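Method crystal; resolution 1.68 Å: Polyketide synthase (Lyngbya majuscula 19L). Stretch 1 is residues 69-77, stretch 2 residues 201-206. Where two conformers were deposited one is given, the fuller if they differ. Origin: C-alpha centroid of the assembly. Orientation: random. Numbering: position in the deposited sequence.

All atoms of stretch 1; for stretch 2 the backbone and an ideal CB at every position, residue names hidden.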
# COMPACT_ATOMS: atom_id res chain seq x y z
N HIS B 69 5.76 4.89 -13.49
CA HIS B 69 5.21 3.61 -13.03
C HIS B 69 5.88 3.28 -11.70
O HIS B 69 7.08 3.57 -11.51
CB HIS B 69 5.53 2.50 -14.04
CG HIS B 69 4.87 2.69 -15.37
ND1 HIS B 69 4.87 1.72 -16.35
CD2 HIS B 69 4.20 3.75 -15.89
CE1 HIS B 69 4.22 2.17 -17.41
NE2 HIS B 69 3.81 3.40 -17.16
N LEU B 70 5.11 2.66 -10.81
CA LEU B 70 5.64 2.27 -9.51
C LEU B 70 6.28 0.89 -9.63
O LEU B 70 5.60 -0.09 -9.94
CB LEU B 70 4.55 2.32 -8.42
CG LEU B 70 3.80 3.68 -8.37
CD1 LEU B 70 2.75 3.68 -7.26
CD2 LEU B 70 4.82 4.81 -8.14
N GLU B 71 7.60 0.84 -9.39
CA GLU B 71 8.37 -0.38 -9.67
C GLU B 71 8.00 -1.51 -8.74
O GLU B 71 8.17 -2.68 -9.06
CB GLU B 71 9.86 -0.14 -9.53
CG GLU B 71 10.50 0.68 -10.63
CD GLU B 71 12.01 0.67 -10.49
OE1 GLU B 71 12.55 1.61 -9.88
OE2 GLU B 71 12.65 -0.30 -10.94
N MET B 72 7.49 -1.16 -7.57
CA MET B 72 6.94 -2.21 -6.71
C MET B 72 5.42 -2.18 -6.75
O MET B 72 4.80 -1.21 -6.29
CB MET B 72 7.42 -2.09 -5.30
CG MET B 72 7.09 -3.39 -4.52
SD MET B 72 8.13 -3.53 -3.15
CE MET B 72 7.75 -1.99 -2.33
N VAL B 73 4.84 -3.25 -7.27
CA VAL B 73 3.38 -3.33 -7.57
C VAL B 73 2.48 -3.03 -6.38
O VAL B 73 1.39 -2.48 -6.54
CB VAL B 73 3.00 -4.75 -8.09
CG1 VAL B 73 1.49 -4.82 -8.40
CG2 VAL B 73 3.79 -5.11 -9.31
N THR B 74 2.93 -3.42 -5.19
CA THR B 74 2.16 -3.20 -3.96
C THR B 74 2.03 -1.73 -3.59
O THR B 74 1.26 -1.37 -2.69
CB THR B 74 2.74 -3.97 -2.76
OG1 THR B 74 4.13 -3.65 -2.59
CG2 THR B 74 2.57 -5.46 -2.95
N SER B 75 2.77 -0.89 -4.29
CA SER B 75 2.72 0.57 -4.11
C SER B 75 1.44 1.16 -4.66
O SER B 75 1.04 2.27 -4.26
CB SER B 75 3.95 1.25 -4.75
OG SER B 75 5.15 0.81 -4.12
N TYR B 76 0.79 0.46 -5.60
CA TYR B 76 -0.48 0.94 -6.17
C TYR B 76 -1.60 0.67 -5.18
O TYR B 76 -2.00 -0.49 -4.94
CB TYR B 76 -0.78 0.26 -7.51
CG TYR B 76 0.10 0.71 -8.65
CD1 TYR B 76 -0.00 2.00 -9.17
CD2 TYR B 76 1.04 -0.15 -9.22
CE1 TYR B 76 0.80 2.41 -10.23
CE2 TYR B 76 1.87 0.26 -10.28
CZ TYR B 76 1.75 1.53 -10.76
OH TYR B 76 2.55 1.88 -11.83
N SER B 77 -2.10 1.74 -4.57
CA SER B 77 -3.17 1.65 -3.58
C SER B 77 -3.89 2.98 -3.58
O SER B 77 -3.32 4.00 -4.04
CB SER B 77 -2.59 1.37 -2.18
OG SER B 77 -1.76 2.45 -1.73
N UNK B 201 0.88 3.29 -20.22
CA UNK B 201 0.49 3.19 -18.80
C UNK B 201 0.84 1.78 -18.26
O UNK B 201 1.18 0.88 -19.03
CB UNK B 201 -1.00 3.47 -18.63
N UNK B 202 0.79 1.61 -16.95
CA UNK B 202 1.32 0.38 -16.33
C UNK B 202 0.31 -0.75 -16.41
O UNK B 202 -0.72 -0.69 -15.75
CB UNK B 202 1.70 0.63 -14.87
N UNK B 203 0.62 -1.80 -17.17
CA UNK B 203 -0.34 -2.91 -17.37
C UNK B 203 -0.86 -3.56 -16.09
O UNK B 203 -1.94 -4.17 -16.10
CB UNK B 203 0.32 -3.99 -18.23
N UNK B 204 -0.12 -3.45 -14.99
CA UNK B 204 -0.58 -4.07 -13.74
C UNK B 204 -1.86 -3.42 -13.18
O UNK B 204 -2.61 -4.07 -12.44
CB UNK B 204 0.53 -3.99 -12.69
N UNK B 205 -2.15 -2.18 -13.58
CA UNK B 205 -3.25 -1.41 -13.01
C UNK B 205 -4.61 -1.95 -13.43
O UNK B 205 -5.60 -1.79 -12.71
CB UNK B 205 -3.13 0.06 -13.42
N UNK B 206 -4.67 -2.54 -14.61
CA UNK B 206 -5.93 -3.10 -15.08
C UNK B 206 -6.28 -4.36 -14.26
O UNK B 206 -5.84 -5.46 -14.59
CB UNK B 206 -5.85 -3.43 -16.57

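At position 201 the CA-to-CB bond points away from stretch 1, and the ideal CB lies 5.0 Å from NE2 of His 69. The visible atoms therefore place little restriction on the side chain, and small or large residues could be accommodated. The deposited residue is Trp 201, whose contact with stretch 1 is made by the backbone: its C lies 3.5 Å from CE1 of His 69.

Position 202 is the most constrained. Its CA-to-CB bond points toward stretch 1, and the ideal CB is 3.4 Å from OH of Tyr 76 and 3.7 Å from ND1 of His 69. The tyrosine hydroxyl already accepts a hydrogen bond from N of Leu 70 (2.9 Å to OH), so its own proton is free to seek an acceptor. A short polar side chain carrying an oxygen would suit, with aspartate, asparagine, serine or threonine all plausible. The residue is Asp 202, in the t rotamer. Tyr 76 OH donates to Asp 202 OD2 over 2.6 Å, a short bond, with OD2 at the edge of the ring and near its plane. A water links the stretches beside it, donating to O of Leu 70 (2.6 Å from the water O) and to OD2 of Asp 202 (2.7 Å from the water O), and so bridges two acceptors, which could not hydrogen-bond to each other directly. CB of Asp 202 sits over a face of the His 69 imidazole, 3.8 Å from the ring centroid, in a CH-pi contact. The other carboxylate oxygen, OD1 of Asp 202, accepts from the backbone N of position 204 at 3.2 Å, bracing the local turn.

Position 203 has helical backbone angles and a CA-to-CB bond pointing away, with nothing of stretch 1 near its ideal CB. Many residues would serve; Ala 203 makes no contact here.

At position 204 the bond points toward stretch 1, with the ideal CB 4.5 Å from CG1 of Val 73 and 5.1 Å from CE2 of Tyr 76. This carbon-lined surface favours an aliphatic residue such as valine, leucine, isoleucine or methionine. Ile 204 meets both neighbours, its CG1 3.5 Å from Val 73 CG1 and its CG2 3.6 Å from Tyr 76 CE2.

Position 205 points sideways, so only a side chain long enough to reach back could touch the tyrosine ring; leucine, isoleucine or methionine could do so. Ile 205 places CG1 over a face of Tyr 76, 4.2 Å from the ring centroid, and CD1 3.8 Å from CE1 of Tyr 76.

Position 206 is out of reach and unconstrained by stretch 1; it is Arg 206, which touches a crystal neighbour.

Stretch 2 201-206: WDAIIR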
# COMPACT_ATOMS: atom_id res chain seq x y z
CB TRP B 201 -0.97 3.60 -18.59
CG TRP B 201 -2.02 2.89 -19.42
CD1 TRP B 201 -2.56 3.32 -20.62
CD2 TRP B 201 -2.64 1.63 -19.12
NE1 TRP B 201 -3.52 2.41 -21.05
CE2 TRP B 201 -3.58 1.37 -20.15
CE3 TRP B 201 -2.54 0.72 -18.04
CZ2 TRP B 201 -4.37 0.21 -20.16
CZ3 TRP B 201 -3.34 -0.43 -18.05
CH2 TRP B 201 -4.24 -0.67 -19.11
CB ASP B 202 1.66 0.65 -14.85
CG ASP B 202 2.52 -0.44 -14.23
OD1 ASP B 202 2.49 -1.60 -14.73
OD2 ASP B 202 3.23 -0.15 -13.24
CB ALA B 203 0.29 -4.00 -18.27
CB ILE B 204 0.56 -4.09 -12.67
CG1 ILE B 204 0.31 -5.19 -11.64
CG2 ILE B 204 0.73 -2.72 -12.02
CD1 ILE B 204 0.75 -6.59 -12.10
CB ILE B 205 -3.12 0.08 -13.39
CG1 ILE B 205 -1.84 0.66 -12.80
CG2 ILE B 205 -4.31 0.87 -12.86
CD1 ILE B 205 -1.57 2.05 -13.21
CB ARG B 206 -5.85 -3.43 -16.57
CG ARG B 206 -7.19 -3.80 -17.15
CD ARG B 206 -7.20 -3.62 -18.64
NE ARG B 206 -8.50 -3.13 -19.07
CZ ARG B 206 -8.71 -2.46 -20.20
NH1 ARG B 206 -9.94 -2.06 -20.51
NH2 ARG B 206 -7.69 -2.20 -21.01
O HOH W 1 5.44 -1.37 -12.24
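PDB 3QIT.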